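Paenibacillus xanthan lyase (Paenibacillus, PDB 6F2P) is a xanthan lyase that probably cleaves the terminal mannosyl-glucuronosyl linkage of the xanthan side chain by beta-elimination. Local coordinates at residues A[117-120]-A[125-128]; A[129-134]-A[155-160]; A[159-164]-A[172-177]. One frame throughout, in Å; residues are numbered along the deposited sequence.

Contact 1 (A[117-120]-A[125-128]); sequences CSQY and HWQI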
loop_
_atom_site.group_PDB
_atom_site.type_symbol
_atom_site.label_atom_id
_atom_site.label_comp_id
_atom_site.label_asym_id
_atom_site.label_seq_id
_atom_site.Cartn_x
_atom_site.Cartn_y
_atom_site.Cartn_z
ATOM N N CYS A 117 40.319 13.333 -23.511
ATOM C CA CYS A 117 40.075 14.685 -23.020
ATOM C C CYS A 117 39.916 14.747 -21.505
ATOM O O CYS A 117 39.655 13.742 -20.848
ATOM C CB CYS A 117 38.819 15.247 -23.669
ATOM S SG CYS A 117 37.330 14.393 -23.140
ATOM N N SER A 118 40.060 15.945 -20.958
ATOM C CA SER A 118 39.861 16.150 -19.535
ATOM C C SER A 118 38.375 16.298 -19.251
ATOM O O SER A 118 37.700 17.095 -19.891
ATOM C CB SER A 118 40.619 17.389 -19.064
ATOM O OG SER A 118 40.262 17.721 -17.736
ATOM N N GLN A 119 37.865 15.530 -18.296
ATOM C CA GLN A 119 36.445 15.589 -17.972
ATOM C C GLN A 119 36.229 16.386 -16.705
ATOM O O GLN A 119 35.930 15.836 -15.651
ATOM C CB GLN A 119 35.872 14.184 -17.828
ATOM C CG GLN A 119 36.088 13.330 -19.063
ATOM C CD GLN A 119 35.778 11.877 -18.819
ATOM O OE1 GLN A 119 34.688 11.533 -18.352
ATOM N NE2 GLN A 119 36.740 11.005 -19.125
ATOM N N TYR A 120 36.397 17.696 -16.824
ATOM C CA TYR A 120 36.358 18.581 -15.674
ATOM C C TYR A 120 34.940 18.772 -15.184
ATOM O O TYR A 120 33.980 18.610 -15.941
ATOM C CB TYR A 120 36.997 19.933 -16.020
ATOM C CG TYR A 120 36.497 20.546 -17.303
ATOM C CD1 TYR A 120 35.345 21.327 -17.321
ATOM C CD2 TYR A 120 37.173 20.344 -18.499
ATOM C CE1 TYR A 120 34.881 21.892 -18.496
ATOM C CE2 TYR A 120 36.719 20.905 -19.682
ATOM C CZ TYR A 120 35.573 21.676 -19.675
ATOM O OH TYR A 120 35.118 22.236 -20.849
ATOM N N HIS A 125 27.628 15.393 -18.116
ATOM C CA HIS A 125 27.709 15.972 -19.455
ATOM C C HIS A 125 28.733 15.254 -20.343
ATOM O O HIS A 125 28.575 15.191 -21.566
ATOM C CB HIS A 125 27.977 17.471 -19.378
ATOM C CG HIS A 125 26.911 18.226 -18.647
ATOM N ND1 HIS A 125 25.643 18.399 -19.157
ATOM C CD2 HIS A 125 26.915 18.830 -17.435
ATOM C CE1 HIS A 125 24.913 19.085 -18.295
ATOM N NE2 HIS A 125 25.660 19.356 -17.240
ATOM N N TRP A 126 29.756 14.678 -19.720
ATOM C CA TRP A 126 30.765 13.934 -20.458
ATOM C C TRP A 126 30.260 12.552 -20.861
ATOM O O TRP A 126 30.470 12.105 -21.990
ATOM C CB TRP A 126 32.053 13.823 -19.636
ATOM C CG TRP A 126 32.645 15.172 -19.328
ATOM C CD1 TRP A 126 32.547 15.865 -18.156
ATOM C CD2 TRP A 126 33.395 16.004 -20.224
ATOM N NE1 TRP A 126 33.199 17.069 -18.262
ATOM C CE2 TRP A 126 33.726 17.180 -19.523
ATOM C CE3 TRP A 126 33.824 15.866 -21.549
ATOM C CZ2 TRP A 126 34.469 18.207 -20.100
ATOM C CZ3 TRP A 126 34.564 16.893 -22.121
ATOM C CH2 TRP A 126 34.874 18.045 -21.397
ATOM N N GLN A 127 29.563 11.888 -19.949
ATOM C CA GLN A 127 29.234 10.482 -20.147
ATOM C C GLN A 127 27.849 10.235 -20.744
ATOM O O GLN A 127 27.580 9.159 -21.275
ATOM C CB GLN A 127 29.396 9.725 -18.830
ATOM C CG GLN A 127 30.758 9.930 -18.182
ATOM C CD GLN A 127 30.975 9.054 -16.968
ATOM O OE1 GLN A 127 31.758 9.388 -16.091
ATOM N NE2 GLN A 127 30.284 7.920 -16.915
ATOM N N ILE A 128 26.970 11.224 -20.669
ATOM C CA ILE A 128 25.600 11.018 -21.106
ATOM C C ILE A 128 25.078 12.139 -22.000
ATOM O O ILE A 128 24.731 11.895 -23.151
ATOM C CB ILE A 128 24.660 10.827 -19.902
ATOM C CG1 ILE A 128 25.015 9.525 -19.168
ATOM C CG2 ILE A 128 23.205 10.846 -20.352
ATOM C CD1 ILE A 128 24.255 9.305 -17.895
HETATM O O HOH W 1 32.953 12.252 -16.590
#
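Trp126 lies with one face of its indole under the backbone and CB of Gln119: Gln119 CB sits 3.7 Å from the centroid of the five-membered ring of Trp126, almost on the ring normal, a CH-pi contact. Farther along the same face, over the six-membered ring, Ser118 O rests 3.3 Å from Trp126 CH2. The benzo end of the indole then runs edge-on into the Tyr120 ring. In this T-shaped pair the planes are 80° apart, and Trp126 CZ2 approaches Tyr120 CE2 to 3.5 Å, over the phenol face and off its middle. Cys117 SG adds an oblique sulfur-aromatic contact, 3.9 Å from Trp126 CZ3. At the pyrrole edge, Trp126 NE1 donates to Tyr120 O over 2.9 Å, the N-H pointing at the oxygen at 158° and the acceptor lying close to the ring plane. Residues 117-120 lie in the loop that links helix 95-111 to helix 123-141 in the N-terminal alpha-helical domain of a family 8 polysaccharide lyase, and the indole projects from the start of the second helix into the connection that precedes it. Its first torsion, with CG beside the backbone N and anti to the carbonyl carbon (chi1 -61°), sends the ring out to the loop. With an alanine in place of Trp126, Tyr120 O would probably lose its N-H partner and a gap would open between Gln119 CB and the Tyr120 face. Beyond the indole, a water donates to both Gln119 OE1, at 2.6 Å, and Gln127 OE1, at 3.1 Å. The Tyr120 hydroxyl is held by Gly64 N.

Contact 2 (A[129-134]-A[155-160]); sequences GGPMAL and AAIYYT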
loop_
_atom_site.group_PDB
_atom_site.type_symbol
_atom_site.label_atom_id
_atom_site.label_comp_id
_atom_site.label_asym_id
_atom_site.label_seq_id
_atom_site.Cartn_x
_atom_site.Cartn_y
_atom_site.Cartn_z
ATOM N N GLY A 129 25.035 13.362 -21.472
ATOM C CA GLY A 129 24.457 14.492 -22.185
ATOM C C GLY A 129 25.119 14.760 -23.523
ATOM O O GLY A 129 24.450 14.923 -24.551
ATOM N N GLY A 130 26.444 14.799 -23.500
ATOM C CA GLY A 130 27.231 15.007 -24.697
ATOM C C GLY A 130 27.139 13.879 -25.706
ATOM O O GLY A 130 26.758 14.120 -26.862
ATOM N N PRO A 131 27.499 12.649 -25.291
ATOM C CA PRO A 131 27.435 11.500 -26.207
ATOM C C PRO A 131 26.045 11.332 -26.826
ATOM O O PRO A 131 25.917 11.026 -28.015
ATOM C CB PRO A 131 27.763 10.316 -25.294
ATOM C CG PRO A 131 28.639 10.899 -24.241
ATOM C CD PRO A 131 28.068 12.274 -23.982
ATOM N N MET A 132 25.012 11.556 -26.026
ATOM C CA MET A 132 23.636 11.411 -26.490
ATOM C C MET A 132 23.362 12.344 -27.656
ATOM O O MET A 132 22.755 11.953 -28.648
ATOM C CB MET A 132 22.669 11.736 -25.354
ATOM C CG MET A 132 21.293 11.152 -25.506
ATOM S SD MET A 132 20.990 9.913 -24.234
ATOM C CE MET A 132 19.265 9.578 -24.554
ATOM N N ALA A 133 23.806 13.590 -27.522
ATOM C CA ALA A 133 23.562 14.588 -28.549
ATOM C C ALA A 133 24.519 14.382 -29.723
ATOM O O ALA A 133 24.146 14.564 -30.884
ATOM C CB ALA A 133 23.691 15.991 -27.964
ATOM N N LEU A 134 25.752 13.992 -29.413
ATOM C CA LEU A 134 26.726 13.667 -30.448
ATOM C C LEU A 134 26.266 12.461 -31.275
ATOM O O LEU A 134 26.381 12.476 -32.503
ATOM C CB LEU A 134 28.110 13.431 -29.837
ATOM C CG LEU A 134 29.270 13.157 -30.795
ATOM C CD1 LEU A 134 29.264 14.122 -31.957
ATOM C CD2 LEU A 134 30.603 13.217 -30.060
ATOM N N ALA A 155 35.141 7.408 -30.965
ATOM C CA ALA A 155 36.236 7.140 -30.040
ATOM C C ALA A 155 36.092 7.978 -28.781
ATOM O O ALA A 155 36.460 7.549 -27.685
ATOM C CB ALA A 155 37.575 7.406 -30.704
ATOM N N ALA A 156 35.545 9.175 -28.941
ATOM C CA ALA A 156 35.321 10.048 -27.806
ATOM C C ALA A 156 34.231 9.476 -26.905
ATOM O O ALA A 156 34.375 9.445 -25.683
ATOM C CB ALA A 156 34.952 11.431 -28.275
ATOM N N ILE A 157 33.142 9.021 -27.518
ATOM C CA ILE A 157 32.037 8.440 -26.770
ATOM C C ILE A 157 32.442 7.154 -26.046
ATOM O O ILE A 157 32.143 7.004 -24.864
ATOM C CB ILE A 157 30.811 8.200 -27.658
ATOM C CG1 ILE A 157 30.347 9.530 -28.255
ATOM C CG2 ILE A 157 29.697 7.532 -26.852
ATOM C CD1 ILE A 157 29.073 9.431 -29.045
ATOM N N TYR A 158 33.135 6.243 -26.731
ATOM C CA TYR A 158 33.677 5.050 -26.067
ATOM C C TYR A 158 34.557 5.431 -24.873
ATOM O O TYR A 158 34.617 4.717 -23.870
ATOM C CB TYR A 158 34.536 4.220 -27.018
ATOM C CG TYR A 158 33.821 3.321 -28.010
ATOM C CD1 TYR A 158 32.788 3.796 -28.803
ATOM C CD2 TYR A 158 34.237 2.008 -28.194
ATOM C CE1 TYR A 158 32.174 2.980 -29.732
ATOM C CE2 TYR A 158 33.628 1.185 -29.117
ATOM C CZ TYR A 158 32.598 1.672 -29.884
ATOM O OH TYR A 158 31.994 0.847 -30.810
ATOM N N TYR A 159 35.267 6.546 -25.004
ATOM C CA TYR A 159 36.159 7.005 -23.949
ATOM C C TYR A 159 35.389 7.443 -22.708
ATOM O O TYR A 159 35.653 6.960 -21.607
ATOM C CB TYR A 159 37.050 8.133 -24.463
ATOM C CG TYR A 159 37.764 8.892 -23.377
ATOM C CD1 TYR A 159 38.749 8.283 -22.614
ATOM C CD2 TYR A 159 37.460 10.222 -23.121
ATOM C CE1 TYR A 159 39.411 8.979 -21.617
ATOM C CE2 TYR A 159 38.117 10.929 -22.130
ATOM C CZ TYR A 159 39.091 10.303 -21.377
ATOM O OH TYR A 159 39.744 11.000 -20.384
ATOM N N THR A 160 34.434 8.350 -22.883
ATOM C CA THR A 160 33.647 8.831 -21.754
ATOM C C THR A 160 32.595 7.825 -21.278
ATOM O O THR A 160 32.267 7.792 -20.095
ATOM C CB THR A 160 32.957 10.168 -22.063
ATOM O OG1 THR A 160 31.971 9.976 -23.084
ATOM C CG2 THR A 160 33.969 11.198 -22.524
#
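The pyrrolidine of Pro131 is the ring that meets the facing helix, and it does so through two neighbouring carbons: CB touches Ile157 CG2 at 3.7 Å, while CG comes to 3.6 Å from Thr160 OG1. These residues join helices 123-141 and 147-160, consecutive in the chain and packed as an alpha-helical hairpin of the N-terminal domain, a region related to the six-hairpin toroids. Near the contact the axes pass 10.0 Å apart, with 151° between their directions, so the two run roughly antiparallel. Ile157 fills the interface with both branches. CG1 stands beside its backbone N, anti to the carbonyl carbon (chi1 -60°), and the chain continues extended, which carries CD1 across to the other helix, 3.7 Å from Pro131 O. CG2, on the other branch, lies against the proline ring. Leu134, one turn after Pro131, closes on the same isoleucine obliquely, its CD2 4.1 Å from Ile157 CG1 and its CB and CG against the CD1 methyl. No hydrogen bond crosses between 129-134 and 155-160; the segments meet through apolar carbons, one hydroxyl oxygen and the Pro131 carbonyl, all from buried residues. Val177 and Ser181 of helix 168-184 touch Ile157 as well, and Phe113 covers Leu134 and Thr160. Helix 123-141 is kinked at the proline, whose nitrogen has no hydrogen to give to the turn before. In that turn Trp126 O is taken up by the Thr160 side chain, so the hydroxyl oxygen OG1 that brushes Pro131 CG is itself hydrogen-bonded to the backbone of the kinked helix.

Contact 3 (A[159-164]-A[172-177]); sequences YTQASV and LWESQV. With CA (calcium ion), chain F.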
loop_
_atom_site.group_PDB
_atom_site.type_symbol
_atom_site.label_atom_id
_atom_site.label_comp_id
_atom_site.label_asym_id
_atom_site.label_seq_id
_atom_site.Cartn_x
_atom_site.Cartn_y
_atom_site.Cartn_z
ATOM N N TYR A 159 35.267 6.546 -25.004
ATOM C CA TYR A 159 36.159 7.005 -23.949
ATOM C C TYR A 159 35.389 7.443 -22.708
ATOM O O TYR A 159 35.653 6.960 -21.607
ATOM C CB TYR A 159 37.050 8.133 -24.463
ATOM C CG TYR A 159 37.764 8.892 -23.377
ATOM C CD1 TYR A 159 38.749 8.283 -22.614
ATOM C CD2 TYR A 159 37.460 10.222 -23.121
ATOM C CE1 TYR A 159 39.411 8.979 -21.617
ATOM C CE2 TYR A 159 38.117 10.929 -22.130
ATOM C CZ TYR A 159 39.091 10.303 -21.377
ATOM O OH TYR A 159 39.744 11.000 -20.384
ATOM N N THR A 160 34.434 8.350 -22.883
ATOM C CA THR A 160 33.647 8.831 -21.754
ATOM C C THR A 160 32.595 7.825 -21.278
ATOM O O THR A 160 32.267 7.792 -20.095
ATOM C CB THR A 160 32.957 10.168 -22.063
ATOM O OG1 THR A 160 31.971 9.976 -23.084
ATOM C CG2 THR A 160 33.969 11.198 -22.524
ATOM N N GLN A 161 32.074 7.004 -22.187
ATOM C CA GLN A 161 31.002 6.070 -21.833
ATOM C C GLN A 161 31.333 4.650 -22.277
ATOM O O GLN A 161 30.848 4.182 -23.316
ATOM C CB GLN A 161 29.675 6.521 -22.451
ATOM C CG GLN A 161 28.463 5.718 -22.012
ATOM C CD GLN A 161 28.340 5.681 -20.518
ATOM O OE1 GLN A 161 28.692 4.690 -19.887
ATOM N NE2 GLN A 161 27.860 6.770 -19.933
ATOM N N ALA A 162 32.146 3.962 -21.476
ATOM C CA ALA A 162 32.737 2.684 -21.888
ATOM C C ALA A 162 31.877 1.467 -21.602
ATOM O O ALA A 162 31.874 0.520 -22.382
ATOM C CB ALA A 162 34.106 2.499 -21.261
ATOM N N SER A 163 31.170 1.483 -20.476
ATOM C CA SER A 163 30.378 0.326 -20.069
ATOM C C SER A 163 29.190 0.748 -19.224
ATOM O O SER A 163 29.112 1.888 -18.779
ATOM C CB SER A 163 31.237 -0.628 -19.255
ATOM O OG SER A 163 31.603 -0.021 -18.028
ATOM N N VAL A 164 28.270 -0.184 -19.005
ATOM C CA VAL A 164 27.123 0.053 -18.142
ATOM C C VAL A 164 27.460 -0.366 -16.720
ATOM O O VAL A 164 27.762 -1.530 -16.477
ATOM C CB VAL A 164 25.939 -0.794 -18.587
ATOM C CG1 VAL A 164 24.773 -0.589 -17.637
ATOM C CG2 VAL A 164 25.548 -0.461 -20.023
ATOM N N LEU A 172 20.025 3.432 -17.789
ATOM C CA LEU A 172 19.292 3.469 -19.044
ATOM C C LEU A 172 20.059 4.294 -20.066
ATOM O O LEU A 172 20.295 3.853 -21.195
ATOM C CB LEU A 172 17.908 4.071 -18.834
ATOM C CG LEU A 172 17.132 4.367 -20.113
ATOM C CD1 LEU A 172 16.966 3.104 -20.935
ATOM C CD2 LEU A 172 15.781 4.955 -19.765
ATOM N N TRP A 173 20.456 5.491 -19.652
ATOM C CA TRP A 173 21.160 6.402 -20.537
ATOM C C TRP A 173 22.509 5.852 -20.951
ATOM O O TRP A 173 22.936 6.050 -22.087
ATOM C CB TRP A 173 21.322 7.758 -19.875
ATOM C CG TRP A 173 20.017 8.388 -19.616
ATOM C CD1 TRP A 173 18.887 8.258 -20.365
ATOM C CD2 TRP A 173 19.680 9.234 -18.516
ATOM N NE1 TRP A 173 17.864 8.981 -19.806
ATOM C CE2 TRP A 173 18.324 9.592 -18.667
ATOM C CE3 TRP A 173 20.396 9.731 -17.415
ATOM C CZ2 TRP A 173 17.666 10.431 -17.762
ATOM C CZ3 TRP A 173 19.739 10.563 -16.510
ATOM C CH2 TRP A 173 18.388 10.902 -16.692
ATOM N N GLU A 174 23.182 5.179 -20.026
ATOM C CA GLU A 174 24.397 4.452 -20.370
ATOM C C GLU A 174 24.079 3.534 -21.537
ATOM O O GLU A 174 24.791 3.515 -22.547
ATOM C CB GLU A 174 24.883 3.613 -19.187
ATOM C CG GLU A 174 25.674 4.356 -18.136
ATOM C CD GLU A 174 26.087 3.447 -16.990
ATOM O OE1 GLU A 174 25.210 2.775 -16.414
ATOM O OE2 GLU A 174 27.288 3.391 -16.668
ATOM N N SER A 175 22.978 2.802 -21.393
ATOM C CA SER A 175 22.601 1.772 -22.349
ATOM C C SER A 175 22.248 2.367 -23.692
ATOM O O SER A 175 22.701 1.859 -24.707
ATOM C CB SER A 175 21.439 0.917 -21.819
ATOM O OG SER A 175 21.744 0.387 -20.543
ATOM N N GLN A 176 21.436 3.426 -23.706
ATOM C CA GLN A 176 21.131 4.127 -24.960
ATOM C C GLN A 176 22.396 4.627 -25.661
ATOM O O GLN A 176 22.570 4.416 -26.853
ATOM C CB GLN A 176 20.177 5.307 -24.733
ATOM C CG GLN A 176 18.748 4.908 -24.395
ATOM C CD GLN A 176 17.867 6.097 -24.032
ATOM O OE1 GLN A 176 16.800 6.296 -24.619
ATOM N NE2 GLN A 176 18.306 6.889 -23.053
ATOM N N VAL A 177 23.269 5.288 -24.907
ATOM C CA VAL A 177 24.472 5.877 -25.452
ATOM C C VAL A 177 25.342 4.795 -26.045
ATOM O O VAL A 177 25.850 4.914 -27.168
ATOM C CB VAL A 177 25.260 6.634 -24.370
ATOM C CG1 VAL A 177 26.687 6.824 -24.798
ATOM C CG2 VAL A 177 24.610 7.990 -24.105
HETATM CA CA CA F . 29.378 4.043 -17.846
HETATM O O HOH W 2 31.123 5.773 -17.878
HETATM O O HOH W 3 28.299 6.152 -16.899
HETATM O O HOH W 4 31.551 2.888 -17.906
HETATM O O HOH W 5 30.245 4.065 -15.699
#
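Helix 147-160 ends at Thr160, and from Gln161, the first residue to leave helical angles, the chain turns so that Val164 CA comes within 5.6 Å of Glu174 CA on helix 168-184. A calcium ion joins the two segments. Gln161 OE1 binds it at 2.2 Å, Ser163 O at 2.4 Å and Glu174 OE2 at 2.5 Å, the carboxylate using a single oxygen, and four waters bring the ligands to seven. The Gln161 chain leaves with CG anti to its N and then bends at chi2 (54°), which turns the amide oxygen to the metal; the planes of its amide and of the Glu174 carboxylate are turned 79° against each other. Gln161 NE2 donates to one metal-bound water at 3.1 Å and also to Gln127 O, so both amide ends are used and the group's rotation is fixed. Glu174 is steadied by backbone N-H groups of Thr165, on OE2, and Met166, on OE1. Two other calcium-bound waters hydrogen-bond to Thr160 O and Ser163 OG, which thereby act in the second shell. Away from the metal, Gln161 CG packs on Val177 CG1 at 3.5 Å, and Val164 CG1 lies 3.6 Å from Glu174 OE1. The site thus spans the turn between helices 147-160 and 168-184, with Pro131 of helix 123-141 against Val177 and helix 229-244 touching Leu172 and Trp173.

The three contacts follow one another along the chain within the N-terminal alpha-helical domain. Contact 1 joins the loop before helix 123-141 to its first turns, contact 2 pairs that helix with helix 147-160, and contact 3 ties the end of helix 147-160 to helix 168-184. The centres of contacts 1 and 2 are about 8 Å apart, as are those of 2 and 3, while 1 and 3 are about 12 Å apart. Tyr159 and Thr160 belong to both later contacts, and Tyr159 OH also reaches Cys117 O in contact 1. Contacts 1 and 3 also touch directly, so the loop, the three successive helices and the calcium site make one continuous packed region of the domain.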